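Local coordinates for Lmo0794 protein (Listeria monocytogenes, PDB 3EW7), which is of unknown function but has a Rossmann-type NAD(P)-binding fold and may be an NAD(P)-dependent oxidoreductase, at residues A[97-102]-A[151-156]; A[21-26]-A[194-199]; A[4-9]-A[28-33]. The protein carries 3 engineered substitutions. All blocks are in the same frame, centred on the assembly; numbering follows the deposited sequence.

Contact 1. Residues A[97-102]-A[151-156]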
loop_
_atom_site.group_PDB
_atom_site.type_symbol
_atom_site.label_atom_id
_atom_site.label_comp_id
_atom_site.label_asym_id
_atom_site.label_seq_id
_atom_site.Cartn_x
_atom_site.Cartn_y
_atom_site.Cartn_z
ATOM N N ARG A 97 2.913 -7.029 7.692
ATOM C CA ARG A 97 1.507 -7.150 7.354
ATOM C C ARG A 97 1.441 -6.504 5.975
ATOM O O ARG A 97 2.069 -5.467 5.764
ATOM C CB ARG A 97 0.675 -6.354 8.359
ATOM C CG ARG A 97 -0.794 -6.596 8.268
ATOM C CD ARG A 97 -1.489 -5.880 9.381
ATOM N NE ARG A 97 -2.883 -5.685 9.034
ATOM C CZ ARG A 97 -3.627 -4.733 9.567
ATOM N NH1 ARG A 97 -3.089 -3.914 10.466
ATOM N NH2 ARG A 97 -4.890 -4.585 9.184
ATOM N N LEU A 98 0.725 -7.110 5.029
ATOM C CA LEU A 98 0.657 -6.473 3.724
ATOM C C LEU A 98 -0.675 -5.754 3.628
ATOM O O LEU A 98 -1.722 -6.393 3.608
ATOM C CB LEU A 98 0.770 -7.487 2.588
ATOM C CG LEU A 98 0.766 -6.831 1.203
ATOM C CD1 LEU A 98 2.013 -5.974 1.018
ATOM C CD2 LEU A 98 0.690 -7.894 0.136
ATOM N N LEU A 99 -0.625 -4.429 3.592
ATOM C CA LEU A 99 -1.824 -3.607 3.494
ATOM C C LEU A 99 -1.947 -3.134 2.037
ATOM O O LEU A 99 -1.121 -2.357 1.554
ATOM C CB LEU A 99 -1.696 -2.400 4.429
ATOM C CG LEU A 99 -2.911 -1.574 4.874
ATOM C CD1 LEU A 99 -4.025 -1.628 3.844
ATOM C CD2 LEU A 99 -3.417 -2.124 6.188
ATOM N N VAL A 100 -2.973 -3.606 1.341
ATOM C CA VAL A 100 -3.176 -3.228 -0.054
ATOM C C VAL A 100 -4.211 -2.112 -0.165
ATOM O O VAL A 100 -5.339 -2.252 0.295
ATOM C CB VAL A 100 -3.639 -4.444 -0.882
ATOM C CG1 VAL A 100 -3.398 -4.197 -2.351
ATOM C CG2 VAL A 100 -2.898 -5.686 -0.427
ATOM N N VAL A 101 -3.827 -1.009 -0.798
ATOM C CA VAL A 101 -4.706 0.149 -0.942
ATOM C C VAL A 101 -5.394 0.288 -2.302
ATOM O O VAL A 101 -4.719 0.409 -3.322
ATOM C CB VAL A 101 -3.907 1.433 -0.682
ATOM C CG1 VAL A 101 -4.819 2.635 -0.754
ATOM C CG2 VAL A 101 -3.213 1.349 0.669
ATOM N N GLY A 102 -6.727 0.288 -2.317
ATOM C CA GLY A 102 -7.463 0.437 -3.569
ATOM C C GLY A 102 -8.138 1.800 -3.685
ATOM O O GLY A 102 -7.844 2.688 -2.888
ATOM N N THR A 151 -4.275 -7.289 4.264
ATOM C CA THR A 151 -5.507 -6.517 4.404
ATOM C C THR A 151 -5.685 -5.655 3.167
ATOM O O THR A 151 -4.751 -4.997 2.715
ATOM C CB THR A 151 -5.507 -5.574 5.625
ATOM O OG1 THR A 151 -5.463 -6.335 6.835
ATOM C CG2 THR A 151 -6.772 -4.738 5.626
ATOM N N TYR A 152 -6.888 -5.672 2.610
ATOM C CA TYR A 152 -7.170 -4.865 1.438
ATOM C C TYR A 152 -8.124 -3.763 1.885
ATOM O O TYR A 152 -9.196 -4.043 2.427
ATOM C CB TYR A 152 -7.824 -5.702 0.345
ATOM C CG TYR A 152 -7.720 -5.082 -1.034
ATOM C CD1 TYR A 152 -6.736 -5.497 -1.931
ATOM C CD2 TYR A 152 -8.582 -4.050 -1.427
ATOM C CE1 TYR A 152 -6.610 -4.902 -3.175
ATOM C CE2 TYR A 152 -8.461 -3.444 -2.671
ATOM C CZ TYR A 152 -7.473 -3.875 -3.541
ATOM O OH TYR A 152 -7.336 -3.282 -4.772
ATOM N N ILE A 153 -7.728 -2.513 1.662
ATOM C CA ILE A 153 -8.553 -1.376 2.059
ATOM C C ILE A 153 -9.105 -0.554 0.888
ATOM O O ILE A 153 -8.375 -0.203 -0.047
ATOM C CB ILE A 153 -7.771 -0.438 3.021
ATOM C CG1 ILE A 153 -8.699 0.652 3.554
ATOM C CG2 ILE A 153 -6.575 0.177 2.309
ATOM C CD1 ILE A 153 -8.045 1.541 4.584
ATOM N N SER A 154 -10.404 -0.272 0.955
ATOM C CA SER A 154 -11.103 0.516 -0.053
ATOM C C SER A 154 -11.666 1.770 0.602
ATOM O O SER A 154 -12.059 1.754 1.767
ATOM C CB SER A 154 -12.248 -0.287 -0.673
ATOM O OG SER A 154 -11.755 -1.325 -1.500
ATOM N N PRO A 155 -11.703 2.879 -0.147
ATOM C CA PRO A 155 -12.220 4.151 0.358
ATOM C C PRO A 155 -13.736 4.167 0.369
ATOM O O PRO A 155 -14.388 3.426 -0.370
ATOM C CB PRO A 155 -11.650 5.152 -0.624
ATOM C CG PRO A 155 -11.735 4.400 -1.900
ATOM C CD PRO A 155 -11.198 3.038 -1.521
ATOM N N SER A 156 -14.297 5.034 1.198
ATOM C CA SER A 156 -15.741 5.145 1.299
ATOM C C SER A 156 -16.448 5.737 0.063
ATOM O O SER A 156 -17.366 5.107 -0.476
ATOM C CB SER A 156 -16.121 5.945 2.558
ATOM O OG SER A 156 -15.326 7.112 2.707
#

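Contact 2. Residues A[21-26]-A[194-199]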
loop_
_atom_site.group_PDB
_atom_site.type_symbol
_atom_site.label_atom_id
_atom_site.label_comp_id
_atom_site.label_asym_id
_atom_site.label_seq_id
_atom_site.Cartn_x
_atom_site.Cartn_y
_atom_site.Cartn_z
ATOM N N LYS A 21 4.379 9.225 9.112
ATOM C CA LYS A 21 5.500 9.960 9.692
ATOM C C LYS A 21 5.013 10.848 10.832
ATOM O O LYS A 21 5.619 10.896 11.908
ATOM C CB LYS A 21 6.149 10.833 8.612
ATOM C CG LYS A 21 7.329 11.686 9.075
ATOM C CD LYS A 21 7.387 13.000 8.273
ATOM C CE LYS A 21 8.619 13.858 8.599
ATOM N NZ LYS A 21 9.734 13.670 7.609
ATOM N N ASN A 22 3.909 11.546 10.583
ATOM C CA ASN A 22 3.332 12.456 11.558
ATOM C C ASN A 22 2.845 11.732 12.793
ATOM O O ASN A 22 2.833 12.308 13.880
ATOM C CB ASN A 22 2.187 13.267 10.941
ATOM C CG ASN A 22 2.665 14.224 9.863
ATOM O OD1 ASN A 22 3.778 14.757 9.934
ATOM N ND2 ASN A 22 1.824 14.457 8.865
ATOM N N ARG A 23 2.424 10.479 12.646
ATOM C CA ARG A 23 1.970 9.747 13.818
ATOM C C ARG A 23 3.156 9.142 14.571
ATOM O O ARG A 23 2.984 8.343 15.491
ATOM C CB ARG A 23 0.916 8.705 13.430
ATOM C CG ARG A 23 -0.475 9.240 13.675
ATOM C CD ARG A 23 -1.492 8.902 12.612
ATOM N NE ARG A 23 -2.390 7.837 13.044
ATOM C CZ ARG A 23 -3.686 7.766 12.744
ATOM N NH1 ARG A 23 -4.267 8.705 12.004
ATOM N NH2 ARG A 23 -4.398 6.734 13.171
ATOM N N GLY A 24 4.361 9.553 14.170
ATOM C CA GLY A 24 5.578 9.126 14.836
ATOM C C GLY A 24 6.253 7.829 14.455
ATOM O O GLY A 24 7.088 7.331 15.218
ATOM N N HIS A 25 5.933 7.286 13.281
ATOM C CA HIS A 25 6.527 6.020 12.843
ATOM C C HIS A 25 7.773 6.145 11.974
ATOM O O HIS A 25 7.991 7.186 11.356
ATOM C CB HIS A 25 5.491 5.204 12.079
ATOM C CG HIS A 25 4.318 4.807 12.906
ATOM N ND1 HIS A 25 3.116 5.476 12.866
ATOM C CD2 HIS A 25 4.174 3.823 13.823
ATOM C CE1 HIS A 25 2.279 4.918 13.722
ATOM N NE2 HIS A 25 2.897 3.912 14.315
ATOM N N GLU A 26 8.590 5.089 11.937
ATOM C CA GLU A 26 9.786 5.078 11.100
ATOM C C GLU A 26 9.311 4.633 9.723
ATOM O O GLU A 26 9.072 3.447 9.486
ATOM C CB GLU A 26 10.824 4.089 11.619
ATOM C CG GLU A 26 11.414 4.433 12.966
ATOM C CD GLU A 26 12.407 3.381 13.444
ATOM O OE1 GLU A 26 12.765 3.394 14.644
ATOM O OE2 GLU A 26 12.834 2.541 12.614
ATOM N N VAL A 194 -6.422 4.519 6.869
ATOM C CA VAL A 194 -5.357 3.548 6.620
ATOM C C VAL A 194 -4.470 3.386 7.853
ATOM O O VAL A 194 -4.269 2.276 8.346
ATOM C CB VAL A 194 -4.482 3.952 5.385
ATOM C CG1 VAL A 194 -3.191 3.149 5.360
ATOM C CG2 VAL A 194 -5.248 3.687 4.092
ATOM N N LEU A 195 -3.956 4.482 8.390
ATOM C CA LEU A 195 -3.120 4.405 9.565
ATOM C C LEU A 195 -3.851 3.971 10.840
ATOM O O LEU A 195 -3.212 3.498 11.781
ATOM C CB LEU A 195 -2.398 5.723 9.780
ATOM C CG LEU A 195 -1.002 5.518 9.212
ATOM C CD1 LEU A 195 -0.898 6.132 7.834
ATOM C CD2 LEU A 195 0.006 6.114 10.163
ATOM N N ASP A 196 -5.172 4.130 10.880
ATOM C CA ASP A 196 -5.940 3.693 12.039
ATOM C C ASP A 196 -5.900 2.163 12.066
ATOM O O ASP A 196 -5.602 1.554 13.098
ATOM C CB ASP A 196 -7.402 4.155 11.951
ATOM C CG ASP A 196 -7.595 5.576 12.442
ATOM O OD1 ASP A 196 -6.752 6.034 13.248
ATOM O OD2 ASP A 196 -8.586 6.229 12.032
ATOM N N GLU A 197 -6.197 1.578 10.905
ATOM C CA GLU A 197 -6.218 0.147 10.713
ATOM C C GLU A 197 -4.819 -0.481 11.018
ATOM O O GLU A 197 -4.752 -1.630 11.463
ATOM C CB GLU A 197 -6.654 -0.193 9.280
ATOM C CG GLU A 197 -6.732 -1.671 9.010
ATOM C CD GLU A 197 -7.555 -2.397 10.057
ATOM O OE1 GLU A 197 -8.452 -1.764 10.665
ATOM O OE2 GLU A 197 -7.317 -3.604 10.261
ATOM N N ILE A 198 -3.732 0.281 10.826
ATOM C CA ILE A 198 -2.373 -0.184 11.065
ATOM C C ILE A 198 -2.051 -0.216 12.573
ATOM O O ILE A 198 -1.405 -1.161 13.091
ATOM C CB ILE A 198 -1.385 0.729 10.360
ATOM C CG1 ILE A 198 -1.420 0.504 8.855
ATOM C CG2 ILE A 198 -0.004 0.519 10.898
ATOM C CD1 ILE A 198 -0.472 1.359 8.052
ATOM N N GLU A 199 -2.519 0.805 13.284
ATOM C CA GLU A 199 -2.313 0.935 14.730
ATOM C C GLU A 199 -3.314 0.100 15.572
ATOM O O GLU A 199 -2.992 -0.447 16.642
ATOM C CB GLU A 199 -2.418 2.434 15.074
ATOM C CG GLU A 199 -1.395 3.383 14.388
ATOM C CD GLU A 199 -1.461 4.845 14.886
ATOM O OE1 GLU A 199 -2.562 5.399 15.081
ATOM O OE2 GLU A 199 -0.401 5.475 15.046
#

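Contact 3. Residues A[4-9]-A[28-33]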
loop_
_atom_site.group_PDB
_atom_site.type_symbol
_atom_site.label_atom_id
_atom_site.label_comp_id
_atom_site.label_asym_id
_atom_site.label_seq_id
_atom_site.Cartn_x
_atom_site.Cartn_y
_atom_site.Cartn_z
ATOM N N GLY A 4 6.796 0.458 5.723
ATOM C CA GLY A 4 7.330 0.690 4.390
ATOM C C GLY A 4 6.209 0.982 3.408
ATOM O O GLY A 4 5.220 0.257 3.365
ATOM N N ILE A 5 6.354 2.041 2.616
ATOM C CA ILE A 5 5.313 2.398 1.661
ATOM C C ILE A 5 5.706 2.307 0.188
ATOM O O ILE A 5 6.539 3.070 -0.303
ATOM C CB ILE A 5 4.767 3.826 1.923
ATOM C CG1 ILE A 5 4.200 3.930 3.339
ATOM C CG2 ILE A 5 3.670 4.156 0.921
ATOM C CD1 ILE A 5 5.037 4.779 4.279
ATOM N N ILE A 6 5.087 1.366 -0.512
ATOM C CA ILE A 6 5.317 1.186 -1.935
ATOM C C ILE A 6 4.389 2.167 -2.646
ATOM O O ILE A 6 3.174 2.157 -2.422
ATOM C CB ILE A 6 4.964 -0.242 -2.378
ATOM C CG1 ILE A 6 5.890 -1.238 -1.674
ATOM C CG2 ILE A 6 5.080 -0.366 -3.888
ATOM C CD1 ILE A 6 5.423 -2.677 -1.749
ATOM N N GLY A 7 4.971 3.010 -3.495
ATOM C CA GLY A 7 4.196 3.999 -4.222
ATOM C C GLY A 7 4.100 5.285 -3.428
ATOM O O GLY A 7 3.124 6.033 -3.550
ATOM N N ALA A 8 5.129 5.548 -2.624
ATOM C CA ALA A 8 5.172 6.723 -1.764
ATOM C C ALA A 8 5.259 8.057 -2.484
ATOM O O ALA A 8 5.538 9.081 -1.859
ATOM C CB ALA A 8 6.325 6.590 -0.783
ATOM N N THR A 9 5.018 8.044 -3.790
ATOM C CA THR A 9 5.065 9.255 -4.602
ATOM C C THR A 9 3.686 9.632 -5.128
ATOM O O THR A 9 3.377 10.810 -5.288
ATOM C CB THR A 9 6.031 9.067 -5.783
ATOM O OG1 THR A 9 7.356 9.410 -5.361
ATOM C CG2 THR A 9 5.614 9.926 -6.976
ATOM N N THR A 28 9.603 4.052 5.644
ATOM C CA THR A 28 10.554 3.750 4.579
ATOM C C THR A 28 9.818 3.921 3.261
ATOM O O THR A 28 8.763 3.321 3.048
ATOM C CB THR A 28 11.098 2.309 4.633
ATOM O OG1 THR A 28 12.061 2.198 5.686
ATOM C CG2 THR A 28 11.777 1.944 3.315
ATOM N N ALA A 29 10.366 4.759 2.386
ATOM C CA ALA A 29 9.765 4.989 1.084
ATOM C C ALA A 29 10.372 3.979 0.114
ATOM O O ALA A 29 11.587 3.947 -0.083
ATOM C CB ALA A 29 10.041 6.411 0.613
ATOM N N ILE A 30 9.523 3.138 -0.465
ATOM C CA ILE A 30 9.962 2.132 -1.415
ATOM C C ILE A 30 9.507 2.627 -2.779
ATOM O O ILE A 30 8.306 2.714 -3.054
ATOM C CB ILE A 30 9.331 0.779 -1.073
ATOM C CG1 ILE A 30 9.759 0.373 0.340
ATOM C CG2 ILE A 30 9.753 -0.273 -2.083
ATOM C CD1 ILE A 30 9.082 -0.868 0.860
ATOM N N VAL A 31 10.483 2.961 -3.624
ATOM C CA VAL A 31 10.211 3.517 -4.946
ATOM C C VAL A 31 11.181 3.114 -6.055
ATOM O O VAL A 31 12.273 2.604 -5.794
ATOM C CB VAL A 31 10.214 5.037 -4.871
ATOM C CG1 VAL A 31 9.028 5.511 -4.039
ATOM C CG2 VAL A 31 11.533 5.509 -4.254
ATOM N N ARG A 32 10.768 3.369 -7.298
ATOM C CA ARG A 32 11.573 3.053 -8.468
ATOM C C ARG A 32 12.703 4.061 -8.634
ATOM O O ARG A 32 13.836 3.685 -8.906
ATOM C CB ARG A 32 10.698 3.038 -9.722
ATOM C CG ARG A 32 9.601 1.978 -9.698
ATOM C CD ARG A 32 9.025 1.737 -11.088
ATOM N NE ARG A 32 10.103 1.569 -12.055
ATOM C CZ ARG A 32 10.380 2.447 -13.010
ATOM N NH1 ARG A 32 9.646 3.543 -13.134
ATOM N NH2 ARG A 32 11.416 2.251 -13.815
ATOM N N ASN A 33 12.391 5.344 -8.471
ATOM C CA ASN A 33 13.394 6.400 -8.579
ATOM C C ASN A 33 13.327 7.263 -7.338
ATOM O O ASN A 33 12.249 7.683 -6.926
ATOM C CB ASN A 33 13.135 7.293 -9.791
ATOM C CG ASN A 33 13.054 6.517 -11.084
ATOM O OD1 ASN A 33 14.075 6.178 -11.688
ATOM N ND2 ASN A 33 11.830 6.216 -11.512
#

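Contact 1. Residues A[97-102]-A[151-156]
Two neighbouring parallel strands of the Rossmann-type sheet meet here, L99, V100 and V101 pairing with T151, Y152 and I153. Their axes come within 4.6 Å and twist by 24°. T151 N binds L98 O, V100 N binds T151 O, I153 N binds V100 O and G102 N binds I153 O, so the ladder runs on one residue past the end of strand 97-101. On one face L99 CD1 reaches I153 CG2 at 3.5 Å, and V101 lies alongside I153; Y190 of helix 187-199 covers that pair. On the other, Y152 crosses V100, with V100 CG1 3.4 Å from ring atom CE1. With its CG anti to the backbone N (chi1 -160°), the tyrosine lays one ring face over V100 O, while its OH bonds to Q137 of helix 131-142, which packs on this face. At the strand start the extended side chain of R97 reaches across to T151 on the next strand. Its guanidinium also forms a salt bridge with E197, and T151 OG1 bonds to the carbonyl of H203. R97 NH2 donates to T151 OG1 at 3.0 Å, nearly within the guanidinium plane and at 161° at the hydrogen.

Contact 2. Residues A[21-26]-A[194-199]
R23, the first residue to leave helical geometry after helix 11-22, sends its side chain across to L195, D196 and E199 on helix 187-199. The chain bends twice, at chi2 (140°) and chi3 (104°), and this turns the guanidinium face onto the helix: L195 CB sits over its centre, 3.8 Å above the plane. The rim does the ionic work. NE and NH2 grip E199 side-on, both on OE1, NE at 3.2 Å and NH2 at 3.0 Å from that oxygen. They come from the same face of the carboxylate, well above its plane, although E199 OE1 lies almost in the plane of the guanidinium. NH2 also makes a salt bridge to D196 OD1, and NH1 pairs with E19, so three acidic side chains surround one arginine. G24 follows with phi 86°, a left-handed backbone suited to glycine, and its N returns to K21 O at 2.9 Å to close the end of the helix. H25 then turns a ring edge, at CE1, to face E199 OE2, while L195 CD2 meets the ring tip to tip. Beneath these polar groups L195 also rests on A20, and V194 on I16, of helix 11-22, so the two helices touch through these residues, and I198 turns down onto I3 of strand 2-6 and V64 and V66 of strand 64-67.

Contact 3. Residues A[4-9]-A[28-33]
I6 and I30 form the apolar centre, crossing at an angle on the same face of the sheet with I6 CG1 4.0 Å from I30 CG2. Both isoleucines hold CG1 beside the backbone N (chi1 -60° in I30, with the same rotation in I6), and in I30 this carries CD1 back along the strands until it lies 4.2 Å from G4 CA. G4 has no side chain, and the I30 methyl covers its backbone directly. L54 adds to this face by packing on I6. On the opposite face A8 CB meets A29 CB at 4.0 Å, with L17 of helix 11-22 against I5 and A8, and I37 of helix 35-40 against A29. V31 CG1 lies beside A8 N where the two chains part.

The backbones of strands 2-6 and 26-31 run parallel and hold these faces together. I5 N donates to T28 O at 2.8 Å, almost straight. I30 N returns to I5 O at 3.0 Å, but tilted 44° out of the carbonyl plane. A weak bond of 3.4 Å from G7 N to I30 O ends the ladder, helped by the CA-H of I6 pointing at the same oxygen. From I5 to A8 the chain makes a type II turn with G7 in its third place, at a positive phi of 90° that favours glycine. At the end where the strands enter, T28 OG1 hydrogen-bonds to Q62; at the other, past the turn, T9 packs on K36.

This is the first beta-alpha-beta unit of a Rossmann fold: strand 2-6, helix 11-22 and strand 26-31, with the glycine-rich loop starting at G7 where the first strand ends. In relatives that loop binds the dinucleotide's phosphates, and the same role is likely here.

In the fold
From the N terminus, strand 2-6 runs through helix 11-22 and back to strand 26-31, and contact 3 closes that short loop. Before it closes, 21-26 has already opened contact 2, which waits for 194-199 late in the chain; contacts 2 and 3 therefore cross. Contact 1 begins after contact 3 has closed and lies wholly within the long span of contact 2. Contacts 1 and 3 pair strands in the same parallel sheet, one in each half, with strand 64-67 between them. Contact 2 ties the turn after helix 11-22 to helix 187-199 over one face of the sheet and touches contact 1, where V194 CG2 packs 3.6 Å from I153 CD1.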